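VIN1 (Oscarella pearsei, PDB 6BFI) is a vinculin-family protein that binds actin filaments and may play a role in cell-cell adhesion. Local coordinates at residues E38-L43 with R93-D98; L26-A31 with E103-L108; Q19-L24 with L773-A778; N53-A58 with Q79-A84. All coordinates share one frame; numbering follows the deposited sequence.

Contact 1 of 4, residues E38-L43 with R93-D98; sequences EDLTPL and RLLKAD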
# COMPACT_ATOMS: atom_id res chain seq x y z
N GLU A 38 -22.52 -5.43 -44.29
CA GLU A 38 -23.41 -5.42 -43.14
C GLU A 38 -24.16 -4.10 -43.08
O GLU A 38 -23.56 -3.03 -43.25
CB GLU A 38 -22.62 -5.64 -41.85
CG GLU A 38 -22.91 -6.96 -41.16
CD GLU A 38 -24.35 -7.08 -40.70
OE1 GLU A 38 -25.18 -7.62 -41.47
OE2 GLU A 38 -24.66 -6.62 -39.58
N ASP A 39 -25.47 -4.17 -42.84
CA ASP A 39 -26.29 -2.98 -42.70
C ASP A 39 -26.16 -2.45 -41.28
O ASP A 39 -26.54 -3.13 -40.32
CB ASP A 39 -27.74 -3.29 -43.03
CG ASP A 39 -28.64 -2.07 -42.95
OD1 ASP A 39 -28.13 -0.94 -43.15
OD2 ASP A 39 -29.85 -2.23 -42.68
N LEU A 40 -25.62 -1.24 -41.14
CA LEU A 40 -25.35 -0.64 -39.84
C LEU A 40 -26.58 0.02 -39.22
O LEU A 40 -26.47 0.56 -38.11
CB LEU A 40 -24.22 0.38 -39.96
CG LEU A 40 -22.99 -0.13 -40.71
CD1 LEU A 40 -21.95 0.97 -40.88
CD2 LEU A 40 -22.39 -1.32 -39.98
N THR A 41 -27.73 -0.02 -39.89
CA THR A 41 -28.91 0.69 -39.41
C THR A 41 -29.37 0.24 -38.02
O THR A 41 -29.66 1.11 -37.19
CB THR A 41 -30.04 0.57 -40.44
OG1 THR A 41 -29.64 1.20 -41.66
CG2 THR A 41 -31.31 1.23 -39.92
N PRO A 42 -29.47 -1.06 -37.71
CA PRO A 42 -29.94 -1.43 -36.36
C PRO A 42 -29.02 -0.95 -35.25
O PRO A 42 -29.49 -0.40 -34.25
CB PRO A 42 -30.01 -2.96 -36.43
CG PRO A 42 -29.09 -3.35 -37.53
CD PRO A 42 -29.23 -2.26 -38.54
N LEU A 43 -27.71 -1.15 -35.40
CA LEU A 43 -26.76 -0.71 -34.37
C LEU A 43 -26.81 0.80 -34.18
O LEU A 43 -26.79 1.30 -33.04
CB LEU A 43 -25.35 -1.16 -34.74
CG LEU A 43 -24.46 -1.72 -33.64
CD1 LEU A 43 -25.17 -2.83 -32.88
CD2 LEU A 43 -23.16 -2.24 -34.24
N ARG A 93 -26.95 5.75 -43.51
CA ARG A 93 -27.53 5.99 -44.83
C ARG A 93 -26.47 5.88 -45.93
O ARG A 93 -26.58 5.06 -46.84
CB ARG A 93 -28.20 7.36 -44.87
CG ARG A 93 -29.36 7.55 -43.91
CD ARG A 93 -29.90 8.97 -44.02
NE ARG A 93 -29.60 9.58 -45.31
CZ ARG A 93 -28.75 10.58 -45.50
NH1 ARG A 93 -28.12 11.11 -44.46
NH2 ARG A 93 -28.53 11.05 -46.71
N LEU A 94 -25.44 6.73 -45.84
CA LEU A 94 -24.47 6.84 -46.93
C LEU A 94 -23.69 5.54 -47.11
O LEU A 94 -23.49 5.08 -48.24
CB LEU A 94 -23.52 8.00 -46.66
CG LEU A 94 -24.20 9.35 -46.36
CD1 LEU A 94 -23.17 10.39 -45.95
CD2 LEU A 94 -25.00 9.82 -47.55
N LEU A 95 -23.24 4.94 -46.01
CA LEU A 95 -22.47 3.70 -46.12
C LEU A 95 -23.33 2.55 -46.63
O LEU A 95 -22.84 1.69 -47.36
CB LEU A 95 -21.82 3.35 -44.78
CG LEU A 95 -20.66 4.26 -44.39
CD1 LEU A 95 -19.97 3.74 -43.13
CD2 LEU A 95 -19.66 4.38 -45.53
N LYS A 96 -24.62 2.52 -46.26
CA LYS A 96 -25.52 1.55 -46.87
C LYS A 96 -25.62 1.78 -48.37
O LYS A 96 -25.66 0.83 -49.16
CB LYS A 96 -26.90 1.62 -46.23
CG LYS A 96 -27.91 0.66 -46.85
CD LYS A 96 -29.32 0.91 -46.34
CE LYS A 96 -30.33 0.05 -47.08
NZ LYS A 96 -31.73 0.36 -46.67
N ALA A 97 -25.64 3.05 -48.79
CA ALA A 97 -25.68 3.36 -50.22
C ALA A 97 -24.39 2.94 -50.91
O ALA A 97 -24.41 2.18 -51.88
CB ALA A 97 -25.96 4.85 -50.43
N ASP A 98 -23.25 3.44 -50.43
CA ASP A 98 -21.96 3.12 -51.02
C ASP A 98 -20.95 2.85 -49.92
O ASP A 98 -20.81 3.65 -48.99
CB ASP A 98 -21.46 4.26 -51.92
CG ASP A 98 -20.10 3.97 -52.53
OD1 ASP A 98 -19.76 2.78 -52.69
OD2 ASP A 98 -19.38 4.94 -52.85
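Asp39 and Lys96 both carry CG anti to the backbone N (chi1 -178° and 178°), which brings Asp39 OD1 alongside the CB-to-CD part of the lysine chain, which it crosses obliquely. Lys96 is fully extended, and Asp39 OD1 touches its methylenes, 3.9 Å from Lys96 CD and 4.0 Å from Lys96 CG. The charged ends stay apart: Asp39 OD2 and Lys96 NZ are 5.1 Å from each other, too far for a salt bridge, though the opposite charges probably still attract. OD1 takes its hydrogen bonds from Thr41, two residues on. Thr41 OG1 donates to Asp39 OD1 over 3.0 Å, meeting it on the syn side and 26° out of the carboxylate plane, while Thr41 N adds a weak capping bond of 3.4 Å to the same Asp39 OD1. If an alanine stood in place of Asp39, both Thr41 donors would probably lose their shared acceptor and the Lys96 methylenes their cover. On the buried side of the contact, the methyl tips Leu40 CD1 and Leu95 CD1 meet at 4.1 Å, with Phe27 packing on Leu40 and His28 on Leu95. Lys37 NZ, just ahead of the segment, hydrogen-bonds Leu95 O near the end of helix 68-97. This is a capped helix start set beside the last turn of its neighbour, at one end of an antiparallel helical bundle.

Contact 2 of 4, residues L26-A31 with E103-L108; sequences LFHEQA and EGKRKL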
# COMPACT_ATOMS: atom_id res chain seq x y z
N LEU A 26 -15.80 -2.03 -36.59
CA LEU A 26 -15.40 -3.37 -37.01
C LEU A 26 -16.20 -3.83 -38.23
O LEU A 26 -15.66 -4.46 -39.13
CB LEU A 26 -15.57 -4.36 -35.86
CG LEU A 26 -14.73 -4.16 -34.59
CD1 LEU A 26 -15.15 -5.15 -33.51
CD2 LEU A 26 -13.25 -4.31 -34.90
N PHE A 27 -17.51 -3.53 -38.25
CA PHE A 27 -18.32 -3.87 -39.41
C PHE A 27 -17.90 -3.07 -40.64
O PHE A 27 -17.83 -3.62 -41.75
CB PHE A 27 -19.80 -3.62 -39.11
CG PHE A 27 -20.49 -4.78 -38.45
CD1 PHE A 27 -20.32 -6.07 -38.92
CD2 PHE A 27 -21.31 -4.58 -37.35
CE1 PHE A 27 -20.96 -7.14 -38.31
CE2 PHE A 27 -21.95 -5.64 -36.74
CZ PHE A 27 -21.78 -6.92 -37.22
N HIS A 28 -17.64 -1.77 -40.46
CA HIS A 28 -17.21 -0.96 -41.59
C HIS A 28 -15.92 -1.49 -42.19
O HIS A 28 -15.77 -1.51 -43.42
CB HIS A 28 -17.03 0.50 -41.17
CG HIS A 28 -16.49 1.37 -42.26
ND1 HIS A 28 -17.17 1.60 -43.43
CD2 HIS A 28 -15.33 2.06 -42.36
CE1 HIS A 28 -16.46 2.40 -44.21
NE2 HIS A 28 -15.34 2.69 -43.58
N GLU A 29 -14.97 -1.91 -41.35
CA GLU A 29 -13.76 -2.51 -41.89
C GLU A 29 -14.01 -3.92 -42.42
O GLU A 29 -13.24 -4.40 -43.26
CB GLU A 29 -12.66 -2.53 -40.83
CG GLU A 29 -11.96 -1.19 -40.67
CD GLU A 29 -10.51 -1.33 -40.27
OE1 GLU A 29 -10.07 -0.62 -39.33
OE2 GLU A 29 -9.80 -2.15 -40.89
N GLN A 30 -15.06 -4.59 -41.94
CA GLN A 30 -15.41 -5.90 -42.47
C GLN A 30 -15.96 -5.80 -43.89
O GLN A 30 -15.75 -6.70 -44.70
CB GLN A 30 -16.43 -6.58 -41.55
CG GLN A 30 -16.87 -7.96 -41.99
CD GLN A 30 -17.72 -8.65 -40.94
OE1 GLN A 30 -17.40 -8.63 -39.75
NE2 GLN A 30 -18.82 -9.26 -41.38
N ALA A 31 -16.66 -4.71 -44.20
CA ALA A 31 -17.11 -4.46 -45.57
C ALA A 31 -16.04 -3.78 -46.41
O ALA A 31 -16.04 -3.93 -47.64
CB ALA A 31 -18.39 -3.62 -45.57
N GLU A 103 -18.00 10.72 -47.10
CA GLU A 103 -18.83 11.33 -46.06
C GLU A 103 -19.34 10.28 -45.08
O GLU A 103 -19.46 10.56 -43.88
CB GLU A 103 -19.99 12.09 -46.69
CG GLU A 103 -19.65 12.82 -47.98
CD GLU A 103 -18.86 14.10 -47.77
OE1 GLU A 103 -18.40 14.34 -46.63
OE2 GLU A 103 -18.71 14.87 -48.74
N GLY A 104 -19.65 9.07 -45.57
CA GLY A 104 -20.08 8.02 -44.67
C GLY A 104 -19.01 7.63 -43.67
O GLY A 104 -19.28 7.49 -42.47
N LYS A 105 -17.77 7.48 -44.14
CA LYS A 105 -16.66 7.16 -43.25
C LYS A 105 -16.39 8.29 -42.27
O LYS A 105 -16.25 8.07 -41.06
CB LYS A 105 -15.41 6.85 -44.08
CG LYS A 105 -14.19 6.43 -43.28
CD LYS A 105 -13.01 6.15 -44.21
CE LYS A 105 -11.80 5.66 -43.43
NZ LYS A 105 -11.31 6.67 -42.46
N ARG A 106 -16.34 9.53 -42.78
CA ARG A 106 -16.04 10.68 -41.93
C ARG A 106 -17.08 10.85 -40.83
O ARG A 106 -16.74 10.98 -39.65
CB ARG A 106 -15.95 11.95 -42.78
CG ARG A 106 -15.51 13.18 -42.00
CD ARG A 106 -15.62 14.45 -42.83
NE ARG A 106 -17.00 14.88 -43.01
CZ ARG A 106 -17.66 15.65 -42.15
NH1 ARG A 106 -17.07 16.07 -41.04
NH2 ARG A 106 -18.92 16.00 -42.40
N LYS A 107 -18.37 10.84 -41.21
CA LYS A 107 -19.42 11.02 -40.21
C LYS A 107 -19.54 9.80 -39.30
O LYS A 107 -19.98 9.93 -38.15
CB LYS A 107 -20.75 11.33 -40.89
CG LYS A 107 -20.69 12.53 -41.82
CD LYS A 107 -22.06 12.89 -42.37
CE LYS A 107 -22.72 13.95 -41.51
NZ LYS A 107 -21.86 15.17 -41.40
N LEU A 108 -19.17 8.62 -39.80
CA LEU A 108 -19.17 7.43 -38.95
C LEU A 108 -18.15 7.56 -37.83
O LEU A 108 -18.47 7.32 -36.66
CB LEU A 108 -18.89 6.18 -39.79
CG LEU A 108 -18.89 4.87 -39.00
CD1 LEU A 108 -20.31 4.42 -38.69
CD2 LEU A 108 -18.13 3.78 -39.73
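Two antiparallel helices of the N-terminal helical bundle, 8-32 and 102-145, face each other here, and His28 is the one residue of 26-31 that touches 103-108. His28 sends its side chain straight at the other helix, CG anti to the backbone N (chi1 176°), and its CA lies 8.3 Å from the CA of Lys105. The root and the far end of the histidine have different partners. At the root, Leu108 CD2 rests 3.7 Å from His28 CB and 3.9 Å from His28 CG, one methyl set against the CB-CG bond. At the far end, His28 NE2 lies 3.9 Å from Lys105 CG, and the lysine chain passes the histidine at about a right angle. Both partners approach the imidazole obliquely. Lys105 offers only its aliphatic stem: the chain is extended until a bend at chi4 (-62°) carries the ammonium off, and Lys105 NZ ends 5.8 Å from His28 NE2. A positive charge at that range would, if anything, probably disfavour protonation of the imidazole. Leu95 of helix 68-97 packs on His28 and Ala91 on Leu108; Lys719 of helix 718-745 touches Lys105. The contact thus joins the first and fourth helices of the up-and-down four-helix bundle at the N terminus, a fold of the vinculin family.

Contact 3 of 4, residues Q19-L24 with L773-A778; sequences QQVGQL and LATVKA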
# COMPACT_ATOMS: atom_id res chain seq x y z
N GLN A 19 -18.81 -0.08 -26.76
CA GLN A 19 -18.75 -1.40 -27.38
C GLN A 19 -19.51 -1.42 -28.71
O GLN A 19 -19.01 -1.93 -29.71
CB GLN A 19 -19.31 -2.44 -26.41
CG GLN A 19 -18.84 -3.86 -26.66
CD GLN A 19 -19.70 -4.59 -27.67
OE1 GLN A 19 -20.78 -4.13 -28.03
NE2 GLN A 19 -19.22 -5.74 -28.14
N GLN A 20 -20.71 -0.83 -28.73
CA GLN A 20 -21.51 -0.80 -29.95
C GLN A 20 -20.83 0.01 -31.04
O GLN A 20 -20.82 -0.39 -32.21
CB GLN A 20 -22.90 -0.23 -29.66
CG GLN A 20 -23.80 -1.13 -28.83
CD GLN A 20 -25.14 -0.49 -28.53
OE1 GLN A 20 -25.23 0.71 -28.28
NE2 GLN A 20 -26.20 -1.29 -28.56
N VAL A 21 -20.27 1.16 -30.68
CA VAL A 21 -19.57 2.00 -31.66
C VAL A 21 -18.36 1.26 -32.22
O VAL A 21 -18.12 1.24 -33.44
CB VAL A 21 -19.18 3.34 -31.02
CG1 VAL A 21 -18.00 3.96 -31.75
CG2 VAL A 21 -20.36 4.29 -31.01
N GLY A 22 -17.58 0.64 -31.33
CA GLY A 22 -16.48 -0.19 -31.79
C GLY A 22 -16.93 -1.26 -32.76
O GLY A 22 -16.27 -1.52 -33.77
N GLN A 23 -18.09 -1.88 -32.50
CA GLN A 23 -18.62 -2.85 -33.44
C GLN A 23 -19.01 -2.21 -34.76
O GLN A 23 -18.93 -2.86 -35.82
CB GLN A 23 -19.81 -3.59 -32.83
CG GLN A 23 -19.41 -4.63 -31.80
CD GLN A 23 -20.45 -5.73 -31.65
OE1 GLN A 23 -21.60 -5.56 -32.06
NE2 GLN A 23 -20.05 -6.85 -31.07
N LEU A 24 -19.45 -0.94 -34.74
CA LEU A 24 -19.71 -0.24 -36.00
C LEU A 24 -18.43 -0.09 -36.81
O LEU A 24 -18.43 -0.31 -38.03
CB LEU A 24 -20.33 1.13 -35.72
CG LEU A 24 -21.82 1.14 -35.37
CD1 LEU A 24 -22.27 2.54 -35.00
CD2 LEU A 24 -22.63 0.59 -36.54
N LEU A 773 -11.04 3.41 -24.11
CA LEU A 773 -10.07 4.39 -24.60
C LEU A 773 -9.51 3.99 -25.95
O LEU A 773 -9.20 4.86 -26.78
CB LEU A 773 -8.95 4.57 -23.58
CG LEU A 773 -9.36 5.22 -22.26
CD1 LEU A 773 -8.22 5.19 -21.25
CD2 LEU A 773 -9.85 6.64 -22.48
N ALA A 774 -9.36 2.69 -26.21
CA ALA A 774 -8.94 2.24 -27.53
C ALA A 774 -10.03 2.49 -28.56
O ALA A 774 -9.74 2.85 -29.71
CB ALA A 774 -8.58 0.76 -27.49
N THR A 775 -11.30 2.31 -28.18
CA THR A 775 -12.39 2.63 -29.09
C THR A 775 -12.42 4.13 -29.40
O THR A 775 -12.72 4.53 -30.53
CB THR A 775 -13.73 2.17 -28.51
OG1 THR A 775 -13.68 0.77 -28.25
CG2 THR A 775 -14.87 2.46 -29.48
N VAL A 776 -12.11 4.96 -28.41
CA VAL A 776 -12.06 6.40 -28.64
C VAL A 776 -10.89 6.76 -29.54
O VAL A 776 -11.01 7.60 -30.45
CB VAL A 776 -12.01 7.16 -27.30
CG1 VAL A 776 -11.82 8.65 -27.53
CG2 VAL A 776 -13.27 6.91 -26.51
N LYS A 777 -9.73 6.14 -29.32
CA LYS A 777 -8.55 6.42 -30.13
C LYS A 777 -8.76 6.00 -31.58
O LYS A 777 -8.33 6.69 -32.51
CB LYS A 777 -7.33 5.73 -29.54
CG LYS A 777 -6.10 5.72 -30.44
CD LYS A 777 -5.59 7.13 -30.70
CE LYS A 777 -4.38 7.10 -31.62
NZ LYS A 777 -3.85 8.46 -31.89
N ALA A 778 -9.43 4.86 -31.79
CA ALA A 778 -9.64 4.37 -33.15
C ALA A 778 -10.53 5.31 -33.96
O ALA A 778 -10.37 5.41 -35.18
CB ALA A 778 -10.25 2.97 -33.11
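The flat group in this contact is the peptide joining Val21 to Gly22, and the methyl of Thr775 lies near it. Thr775 CG2 is 3.8 Å from Gly22 N and 3.9 Å from Gly22 CA, above the peptide plane but displaced past the nitrogen, away from the carbonyl. Next to it, Val21 CG1 reaches the same methyl, 4.1 Å from Thr775 CG2, and extends the apolar surface along helix 8-32. The threonine torsion sorts its two branches: at chi1 -58° the methyl stands anti to the backbone N and is directed into the other helix, while OG1 sits beside the backbone N and bonds to Lys771 O one turn earlier. Thus the hydroxyl is satisfied within its own helix, and the methyl alone does the touching. Gly22 has no side chain; a CB on Gly22 would lie 3.5 Å from Thr775 OG1, and its absence is what permits the CA atoms of Gly22 and Thr775 to come within 5.7 Å. All three residues are buried. Helix 102-145 also packs here: Ala112 and Val115 on Val21, Ile116 on Thr775. Helices 8-32 and 763-778 stand more than 700 residues apart in the chain, one near the N terminus and the other in the C-terminal helical region. This location, an N-terminal helix packed on a C-terminal one, is consistent with a head-tail interface, as in vinculin, where the tail bundle packs on the N-terminal head domain.

Contact 4 of 4, residues N53-A58 with Q79-A84; sequences NLVQVA and QEVQQA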
# COMPACT_ATOMS: atom_id res chain seq x y z
N ASN A 53 -32.44 8.75 -24.95
CA ASN A 53 -32.98 8.55 -23.61
C ASN A 53 -32.10 9.21 -22.56
O ASN A 53 -32.60 9.73 -21.55
CB ASN A 53 -33.16 7.06 -23.34
CG ASN A 53 -34.25 6.45 -24.19
OD1 ASN A 53 -35.28 7.07 -24.45
ND2 ASN A 53 -34.02 5.23 -24.66
N LEU A 54 -30.77 9.19 -22.76
CA LEU A 54 -29.90 9.93 -21.84
C LEU A 54 -30.19 11.43 -21.92
O LEU A 54 -30.22 12.12 -20.89
CB LEU A 54 -28.44 9.63 -22.16
CG LEU A 54 -27.42 10.04 -21.09
CD1 LEU A 54 -27.76 9.42 -19.75
CD2 LEU A 54 -26.01 9.66 -21.52
N VAL A 55 -30.42 11.94 -23.13
CA VAL A 55 -30.82 13.34 -23.30
C VAL A 55 -32.17 13.58 -22.64
O VAL A 55 -32.45 14.69 -22.17
CB VAL A 55 -30.83 13.70 -24.80
CG1 VAL A 55 -31.55 15.03 -25.04
CG2 VAL A 55 -29.42 13.77 -25.33
N GLN A 56 -33.02 12.56 -22.57
CA GLN A 56 -34.32 12.72 -21.93
C GLN A 56 -34.17 12.83 -20.41
O GLN A 56 -34.68 13.78 -19.80
CB GLN A 56 -35.23 11.54 -22.28
CG GLN A 56 -36.71 11.87 -22.35
CD GLN A 56 -37.09 12.65 -23.59
OE1 GLN A 56 -36.28 12.82 -24.51
NE2 GLN A 56 -38.33 13.13 -23.64
N VAL A 57 -33.47 11.88 -19.79
CA VAL A 57 -33.36 11.90 -18.34
C VAL A 57 -32.50 13.06 -17.87
O VAL A 57 -32.64 13.54 -16.74
CB VAL A 57 -32.81 10.55 -17.82
CG1 VAL A 57 -33.63 9.40 -18.39
CG2 VAL A 57 -31.34 10.39 -18.15
N ALA A 58 -31.60 13.55 -18.73
CA ALA A 58 -30.82 14.73 -18.37
C ALA A 58 -31.62 16.01 -18.57
O ALA A 58 -31.57 16.92 -17.74
CB ALA A 58 -29.52 14.76 -19.17
N GLN A 79 -27.07 19.21 -27.24
CA GLN A 79 -27.05 19.40 -28.68
C GLN A 79 -25.83 18.74 -29.32
O GLN A 79 -25.92 18.21 -30.43
CB GLN A 79 -27.09 20.89 -29.01
CG GLN A 79 -27.39 21.23 -30.46
CD GLN A 79 -27.58 22.72 -30.67
OE1 GLN A 79 -27.00 23.54 -29.96
NE2 GLN A 79 -28.39 23.08 -31.66
N GLU A 80 -24.69 18.75 -28.62
CA GLU A 80 -23.50 18.10 -29.14
C GLU A 80 -23.73 16.61 -29.36
O GLU A 80 -23.59 16.09 -30.48
CB GLU A 80 -22.33 18.33 -28.18
CG GLU A 80 -20.98 17.85 -28.69
CD GLU A 80 -20.37 18.80 -29.70
OE1 GLU A 80 -20.84 19.95 -29.79
OE2 GLU A 80 -19.41 18.40 -30.39
N VAL A 81 -24.11 15.89 -28.29
CA VAL A 81 -24.23 14.44 -28.39
C VAL A 81 -25.36 14.06 -29.35
O VAL A 81 -25.25 13.08 -30.10
CB VAL A 81 -24.41 13.82 -26.99
CG1 VAL A 81 -25.69 14.30 -26.34
CG2 VAL A 81 -24.37 12.30 -27.07
N GLN A 82 -26.45 14.84 -29.36
CA GLN A 82 -27.52 14.56 -30.31
C GLN A 82 -27.04 14.74 -31.75
O GLN A 82 -27.40 13.96 -32.64
CB GLN A 82 -28.73 15.45 -30.03
CG GLN A 82 -29.58 14.96 -28.86
CD GLN A 82 -30.84 15.79 -28.67
OE1 GLN A 82 -30.77 16.93 -28.21
NE2 GLN A 82 -31.98 15.22 -29.01
N GLN A 83 -26.20 15.75 -31.98
CA GLN A 83 -25.63 15.94 -33.31
C GLN A 83 -24.74 14.76 -33.70
O GLN A 83 -24.73 14.34 -34.87
CB GLN A 83 -24.85 17.25 -33.37
CG GLN A 83 -24.33 17.60 -34.76
CD GLN A 83 -25.44 17.61 -35.80
OE1 GLN A 83 -26.32 18.47 -35.78
NE2 GLN A 83 -25.40 16.65 -36.72
N ALA A 84 -23.99 14.21 -32.74
CA ALA A 84 -23.18 13.03 -33.04
C ALA A 84 -24.06 11.84 -33.42
O ALA A 84 -23.74 11.09 -34.35
CB ALA A 84 -22.30 12.68 -31.85
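Val55 meets Val81 and Gln82 one residue after Leu54, whose side chain packs instead on Met119 of helix 102-145. Both methyls of Val55 are used, CG1 on the Gln82 amide, CG2 on Gln82 CG and Val81 CG1. At chi1 167° CG1 stands anti to the backbone N and lies over the flat face of the glutamine amide, 3.8 Å from Gln82 CD, 3.8 Å from Gln82 OE1 and 4.0 Å from Gln82 NE2. The near equality of these distances shows that the amide is turned broadside to the methyl, a posture set by its chi3 of -73°. Val55 CG2 lies 3.7 Å from Gln82 CG and 3.9 Å from Val81 CG1, the two valines sliding past each other in opposite directions. Helices 41-59 and 68-97 run antiparallel here as the two arms of a helical hairpin, the second and third helices of the N-terminal bundle, and Leu122 of helix 102-145 touches both Val55 and Val81. Gln82 lies on the outer side, and its hydrocarbon stem and amide cover the valine. An alanine in place of Val55 would probably open a gap beside Val81 and Leu122, with the Gln82 amide set free to turn. Beyond Val55 the helix continues to the buried Ala58.

From the N terminus, helix 8-32 enters first and supplies one side of contact 3 and then of contact 2. Helix 41-59 follows with its start in contact 1 and its far end in contact 4. The returning helix 68-97 closes contact 4 first and contact 1 near its end, helix 102-145 closes contact 2, and helix 763-778 closes contact 3 much later. The four loops therefore enclose one another without crossing, 4 within 1, 1 within 2 and 2 within 3. Contacts 1 and 2 adjoin, with centres about 9 Å apart. Contacts 1, 2 and 4 hold the N-terminal four helices together; contact 3 ties them to the C-terminal helices.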